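PDB 4KT3: mannosyl-glycoprotein endo-beta-N-acetylglucosamidase-like domain-containing protein from Pseudomonas protegens, which acts as a type VI secretion effector, a glycoside hydrolase directed at peptidoglycan, bound here to its immunity protein. Local coordinates for residues Leu63-Gln68 with Asn83-His88; Ala67-Tyr72 with Ser145-Gly150. All blocks are in the same frame, centred on the assembly; numbering follows the deposited sequence.

Interaction 1: Leu63-Gln68 with Asn83-His88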
loop_
_atom_site.group_PDB
_atom_site.type_symbol
_atom_site.label_atom_id
_atom_site.label_comp_id
_atom_site.label_asym_id
_atom_site.label_seq_id
_atom_site.Cartn_x
_atom_site.Cartn_y
_atom_site.Cartn_z
ATOM N N LEU A 63 -9.093 2.688 -10.155
ATOM C CA LEU A 63 -8.746 3.460 -8.979
ATOM C C LEU A 63 -8.181 2.550 -7.885
ATOM O O LEU A 63 -7.259 2.930 -7.162
ATOM C CB LEU A 63 -9.978 4.227 -8.496
ATOM C CG LEU A 63 -9.796 5.165 -7.297
ATOM C CD1 LEU A 63 -8.691 6.192 -7.517
ATOM C CD2 LEU A 63 -11.111 5.883 -6.963
ATOM N N GLY A 64 -8.726 1.340 -7.787
ATOM C CA GLY A 64 -8.224 0.328 -6.864
ATOM C C GLY A 64 -6.788 -0.055 -7.175
ATOM O O GLY A 64 -5.967 -0.217 -6.266
ATOM N N LEU A 65 -6.477 -0.227 -8.457
ATOM C CA LEU A 65 -5.101 -0.502 -8.852
ATOM C C LEU A 65 -4.190 0.654 -8.432
ATOM O O LEU A 65 -3.116 0.415 -7.864
ATOM C CB LEU A 65 -4.974 -0.808 -10.343
ATOM C CG LEU A 65 -3.543 -1.096 -10.819
ATOM C CD1 LEU A 65 -2.914 -2.278 -10.089
ATOM C CD2 LEU A 65 -3.539 -1.330 -12.331
ATOM N N ALA A 66 -4.615 1.894 -8.661
ATOM C CA ALA A 66 -3.803 3.030 -8.231
ATOM C C ALA A 66 -3.615 3.024 -6.701
ATOM O O ALA A 66 -2.540 3.349 -6.205
ATOM C CB ALA A 66 -4.418 4.329 -8.690
ATOM N N ALA A 67 -4.664 2.690 -5.953
ATOM C CA ALA A 67 -4.566 2.642 -4.487
ATOM C C ALA A 67 -3.531 1.606 -4.030
ATOM O O ALA A 67 -2.796 1.832 -3.070
ATOM C CB ALA A 67 -5.919 2.334 -3.871
ATOM N N GLN A 68 -3.527 0.454 -4.687
ATOM C CA GLN A 68 -2.554 -0.605 -4.442
ATOM C C GLN A 68 -1.121 -0.152 -4.747
ATOM O O GLN A 68 -0.202 -0.381 -3.967
ATOM C CB GLN A 68 -2.925 -1.804 -5.326
ATOM C CG GLN A 68 -1.815 -2.809 -5.631
ATOM C CD GLN A 68 -1.417 -3.665 -4.441
ATOM O OE1 GLN A 68 -1.613 -3.290 -3.282
ATOM N NE2 GLN A 68 -0.828 -4.827 -4.728
ATOM N N ASN A 83 3.612 9.050 -10.366
ATOM C CA ASN A 83 3.485 7.741 -10.993
ATOM C C ASN A 83 2.632 6.867 -10.094
ATOM O O ASN A 83 3.158 6.141 -9.239
ATOM C CB ASN A 83 4.870 7.147 -11.238
ATOM C CG ASN A 83 4.836 5.805 -11.955
ATOM O OD1 ASN A 83 3.783 5.196 -12.161
ATOM N ND2 ASN A 83 6.023 5.316 -12.317
ATOM N N TYR A 84 1.317 6.955 -10.288
ATOM C CA TYR A 84 0.359 6.294 -9.394
ATOM C C TYR A 84 0.115 4.829 -9.755
ATOM O O TYR A 84 -0.662 4.155 -9.093
ATOM C CB TYR A 84 -0.950 7.083 -9.315
ATOM C CG TYR A 84 -0.840 8.356 -8.526
ATOM C CD1 TYR A 84 -0.296 9.502 -9.089
ATOM C CD2 TYR A 84 -1.293 8.425 -7.216
ATOM C CE1 TYR A 84 -0.192 10.679 -8.360
ATOM C CE2 TYR A 84 -1.190 9.587 -6.491
ATOM C CZ TYR A 84 -0.634 10.710 -7.065
ATOM O OH TYR A 84 -0.526 11.876 -6.329
ATOM N N PHE A 85 0.808 4.330 -10.777
ATOM C CA PHE A 85 0.689 2.925 -11.173
ATOM C C PHE A 85 2.032 2.215 -11.088
ATOM O O PHE A 85 2.181 1.080 -11.558
ATOM C CB PHE A 85 0.050 2.843 -12.573
ATOM C CG PHE A 85 -1.388 3.271 -12.562
ATOM C CD1 PHE A 85 -1.720 4.617 -12.617
ATOM C CD2 PHE A 85 -2.408 2.341 -12.414
ATOM C CE1 PHE A 85 -3.025 5.024 -12.532
ATOM C CE2 PHE A 85 -3.731 2.753 -12.348
ATOM C CZ PHE A 85 -4.033 4.098 -12.405
ATOM N N SER A 86 2.990 2.892 -10.444
ATOM C CA SER A 86 4.365 2.412 -10.292
ATOM C C SER A 86 4.902 1.751 -11.562
ATOM O O SER A 86 5.507 0.673 -11.518
ATOM C CB SER A 86 4.487 1.465 -9.090
ATOM O OG SER A 86 4.121 2.141 -7.900
HETATM N N MSE A 87 4.692 2.428 -12.685
HETATM C CA MSE A 87 5.148 1.959 -13.982
HETATM C C MSE A 87 6.654 1.995 -14.062
HETATM O O MSE A 87 7.268 3.018 -13.778
HETATM C CB MSE A 87 4.620 2.877 -15.087
HETATM C CG MSE A 87 3.119 3.028 -15.107
HETATM SE SE MSE A 87 2.223 1.519 -15.930
HETATM C CE MSE A 87 2.736 1.826 -17.776
ATOM N N HIS A 88 7.225 0.875 -14.488
ATOM C CA HIS A 88 8.624 0.816 -14.847
ATOM C C HIS A 88 8.879 1.694 -16.073
ATOM O O HIS A 88 8.042 1.795 -16.981
ATOM C CB HIS A 88 9.034 -0.631 -15.158
ATOM C CG HIS A 88 9.057 -1.531 -13.961
ATOM N ND1 HIS A 88 9.287 -2.887 -14.054
ATOM C CD2 HIS A 88 8.875 -1.270 -12.647
ATOM C CE1 HIS A 88 9.257 -3.421 -12.844
ATOM N NE2 HIS A 88 8.997 -2.462 -11.974
#

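Interaction 2: Ala67-Tyr72 with Ser145-Gly150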
loop_
_atom_site.group_PDB
_atom_site.type_symbol
_atom_site.label_atom_id
_atom_site.label_comp_id
_atom_site.label_asym_id
_atom_site.label_seq_id
_atom_site.Cartn_x
_atom_site.Cartn_y
_atom_site.Cartn_z
ATOM N N ALA A 67 -4.664 2.690 -5.953
ATOM C CA ALA A 67 -4.566 2.642 -4.487
ATOM C C ALA A 67 -3.531 1.606 -4.030
ATOM O O ALA A 67 -2.796 1.832 -3.070
ATOM C CB ALA A 67 -5.919 2.334 -3.871
ATOM N N GLN A 68 -3.527 0.454 -4.687
ATOM C CA GLN A 68 -2.554 -0.605 -4.442
ATOM C C GLN A 68 -1.121 -0.152 -4.747
ATOM O O GLN A 68 -0.202 -0.381 -3.967
ATOM C CB GLN A 68 -2.925 -1.804 -5.326
ATOM C CG GLN A 68 -1.815 -2.809 -5.631
ATOM C CD GLN A 68 -1.417 -3.665 -4.441
ATOM O OE1 GLN A 68 -1.613 -3.290 -3.282
ATOM N NE2 GLN A 68 -0.828 -4.827 -4.728
ATOM N N GLU A 69 -0.916 0.474 -5.900
ATOM C CA GLU A 69 0.437 0.813 -6.322
ATOM C C GLU A 69 1.015 1.982 -5.543
ATOM O O GLU A 69 2.233 2.041 -5.318
ATOM C CB GLU A 69 0.470 1.151 -7.812
ATOM C CG GLU A 69 0.035 0.011 -8.741
ATOM C CD GLU A 69 0.937 -1.186 -8.626
ATOM O OE1 GLU A 69 2.146 -1.056 -8.941
ATOM O OE2 GLU A 69 0.426 -2.247 -8.226
ATOM N N SER A 70 0.147 2.918 -5.162
ATOM C CA SER A 70 0.571 4.178 -4.544
ATOM C C SER A 70 0.351 4.278 -3.041
ATOM O O SER A 70 0.601 5.330 -2.468
ATOM C CB SER A 70 -0.147 5.351 -5.230
ATOM O OG SER A 70 -1.511 5.437 -4.850
ATOM N N GLN A 71 -0.137 3.200 -2.432
ATOM C CA GLN A 71 -0.478 3.201 -1.010
ATOM C C GLN A 71 -1.436 4.372 -0.728
ATOM O O GLN A 71 -1.228 5.214 0.158
ATOM C CB GLN A 71 0.786 3.276 -0.138
ATOM C CG GLN A 71 1.707 2.044 -0.277
ATOM C CD GLN A 71 2.428 1.978 -1.625
ATOM O OE1 GLN A 71 2.343 0.972 -2.363
ATOM N NE2 GLN A 71 3.130 3.038 -1.952
ATOM N N TYR A 72 -2.509 4.387 -1.495
ATOM C CA TYR A 72 -3.524 5.421 -1.414
ATOM C C TYR A 72 -2.875 6.803 -1.475
ATOM O O TYR A 72 -3.197 7.718 -0.710
ATOM C CB TYR A 72 -4.389 5.243 -0.163
ATOM C CG TYR A 72 -5.433 4.136 -0.261
ATOM C CD1 TYR A 72 -6.707 4.412 -0.718
ATOM C CD2 TYR A 72 -5.147 2.822 0.129
ATOM C CE1 TYR A 72 -7.678 3.423 -0.796
ATOM C CE2 TYR A 72 -6.124 1.814 0.051
ATOM C CZ TYR A 72 -7.392 2.139 -0.395
ATOM O OH TYR A 72 -8.403 1.202 -0.472
ATOM N N SER A 145 -0.953 -10.067 -18.595
ATOM C CA SER A 145 -0.394 -9.003 -19.418
ATOM C C SER A 145 1.070 -8.722 -19.097
ATOM O O SER A 145 1.734 -8.012 -19.841
ATOM C CB SER A 145 -1.203 -7.715 -19.225
ATOM O OG SER A 145 -0.953 -7.135 -17.959
ATOM N N GLY A 146 1.554 -9.255 -17.980
ATOM C CA GLY A 146 2.905 -8.972 -17.518
ATOM C C GLY A 146 3.054 -7.675 -16.725
ATOM O O GLY A 146 4.162 -7.261 -16.416
ATOM N N TYR A 147 1.943 -7.020 -16.396
ATOM C CA TYR A 147 2.008 -5.857 -15.523
ATOM C C TYR A 147 2.718 -6.215 -14.211
ATOM O O TYR A 147 3.639 -5.514 -13.768
ATOM C CB TYR A 147 0.590 -5.342 -15.239
ATOM C CG TYR A 147 0.537 -4.178 -14.267
ATOM C CD1 TYR A 147 0.306 -4.380 -12.915
ATOM C CD2 TYR A 147 0.725 -2.884 -14.706
ATOM C CE1 TYR A 147 0.246 -3.300 -12.027
ATOM C CE2 TYR A 147 0.682 -1.807 -13.834
ATOM C CZ TYR A 147 0.430 -2.019 -12.504
ATOM O OH TYR A 147 0.386 -0.961 -11.626
ATOM N N ASN A 148 2.257 -7.290 -13.585
ATOM C CA ASN A 148 2.948 -7.901 -12.452
ATOM C C ASN A 148 3.039 -9.376 -12.775
ATOM O O ASN A 148 2.163 -9.909 -13.457
ATOM C CB ASN A 148 2.153 -7.764 -11.143
ATOM C CG ASN A 148 2.214 -6.382 -10.521
ATOM O OD1 ASN A 148 2.985 -5.500 -10.903
ATOM N ND2 ASN A 148 1.410 -6.221 -9.527
ATOM N N THR A 149 4.057 -10.045 -12.258
ATOM C CA THR A 149 4.190 -11.481 -12.480
ATOM C C THR A 149 3.283 -12.255 -11.519
ATOM O O THR A 149 2.823 -13.363 -11.828
ATOM C CB THR A 149 5.652 -11.938 -12.350
ATOM O OG1 THR A 149 6.156 -11.579 -11.060
ATOM C CG2 THR A 149 6.483 -11.258 -13.405
ATOM N N GLY A 150 3.044 -11.660 -10.352
ATOM C CA GLY A 150 2.064 -12.152 -9.405
ATOM C C GLY A 150 2.264 -13.607 -9.067
ATOM O O GLY A 150 1.296 -14.345 -8.901
#

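Interaction 1: Leu63-Gln68 with Asn83-His88
With CG of Phe85 anti to its own carbonyl carbon (chi1 -68°), the benzyl ring leans back toward helix 59-70, while Leu65 sets CG anti to its backbone N (chi1 180°) and carries its branched end to meet the ring. The pair joins a helix of this lysozyme-clan fold to a type I beta turn, Asn83 to Ser86, that follows helix 76-81. Leu65 reaches the rim: CD2 lies in the ring plane, 3.8 Å from Phe85 CD2. Ala66 instead covers a face. Its CB makes an off-centre CH-pi contact 4.2 Å from the ring centroid, 29° from the normal, and comes within 3.7 Å of Phe85 CZ. A methyl is small enough here for the turn's backbone to come close as well, and the Ala66 CA hydrogen points at the carbonyl oxygen of Tyr84, with CA and O 3.4 Å apart. Phenylalanine suits this buried place because its ring needs no polar partner. Helix 114-129 packs against it too, through Phe121, Ala118 and Ser117. Tyr84, the other central residue of the turn, meets the helix mainly by its backbone; its ring leads away to Tyr44 and Phe114.

No hydrogen bond crosses between the two segments; the turn is shaped by bonds of its own and by others to its surroundings, such as Tyr84 N to Ser117 OG. Asn83 does much of this with one amide: OD1 accepts Met87 N at 3.0 Å, and a weak bond from Phe85 N closes an Asx turn. The other half of the amide is a donor, shared between Ala109 O and the turn's own chain, where Asn83 ND2 lies 3.0 Å from Met87 O, in the carbonyl plane and on a lone pair.

Interaction 2: Ala67-Tyr72 with Ser145-Gly150
Polar contact dominates where Glu69, near the end of helix 59-70, meets Tyr147 of the loop between helices 135-144 and 160-174, yet it is not a hydrogen bond. The phenol oxygen lies above the flat face of the carboxylate, with Tyr147 OH 3.1 Å from Glu69 CD and 3.2 Å from Glu69 OE1, at an angle too poor for bonding. The hydroxyl instead makes a weak hydrogen bond to the carbonyl oxygen of Phe85.

Van der Waals contact fills in the rest. Glu69 is bent at chi2 (-62°), which folds the chain so that CG also touches the hydroxyl, 3.1 Å from Tyr147 OH. The carboxylate and the ring stand 70° apart, and Glu69 OE2 lies near the ring plane at its edge, 3.9 Å from Tyr147 CE1. Tyr147 extends from its backbone with CG anti to N (chi1 176°), and together with Glu69 it bridges the 11.5 Å between Glu69 CA and Tyr147 CA. Phe125 meets its ring edge-to-face.

Backbone geometry shapes both ends. Gly146 closes helix 135-144 in a Schellman motif, at angles where a side chain would press on the preceding carbonyl. Gln71 takes positive phi as helix 59-70 ends, and the chain then curls so that the Tyr72 ring lies over Ala67 CB.

The immunity lipoprotein covers this site: its Tyr79 packs on Glu69 and its Glu78 OE1 accepts Gly150 N. In lysozyme-like folds the acidic glutamate of the active site sits near a helix end, and the place of Glu69 is consistent with that role. Since Tyr147 meets the carboxylate over its face, it limits movement of the carboxylate on that side and makes no hydrogen bond with it.

Followed from the N terminus, both contacts set out from helix 59-70 and share Ala67 and Gln68. Interaction 1 closes the shorter loop, through helix 76-81 to the turn at Asn83-His88. Interaction 2 closes a much longer one, passing the two-stranded sheet and helices 114-129 and 135-144 before Ser145-Gly150; most of the first loop therefore lies within the span of the second. Their centres are only about 6 Å apart, and they touch directly: besides the phenol, Ser86 OG makes a weak hydrogen bond to Glu69 O. Together they bring both loops to one helix, beside the surface that the immunity lipoprotein covers.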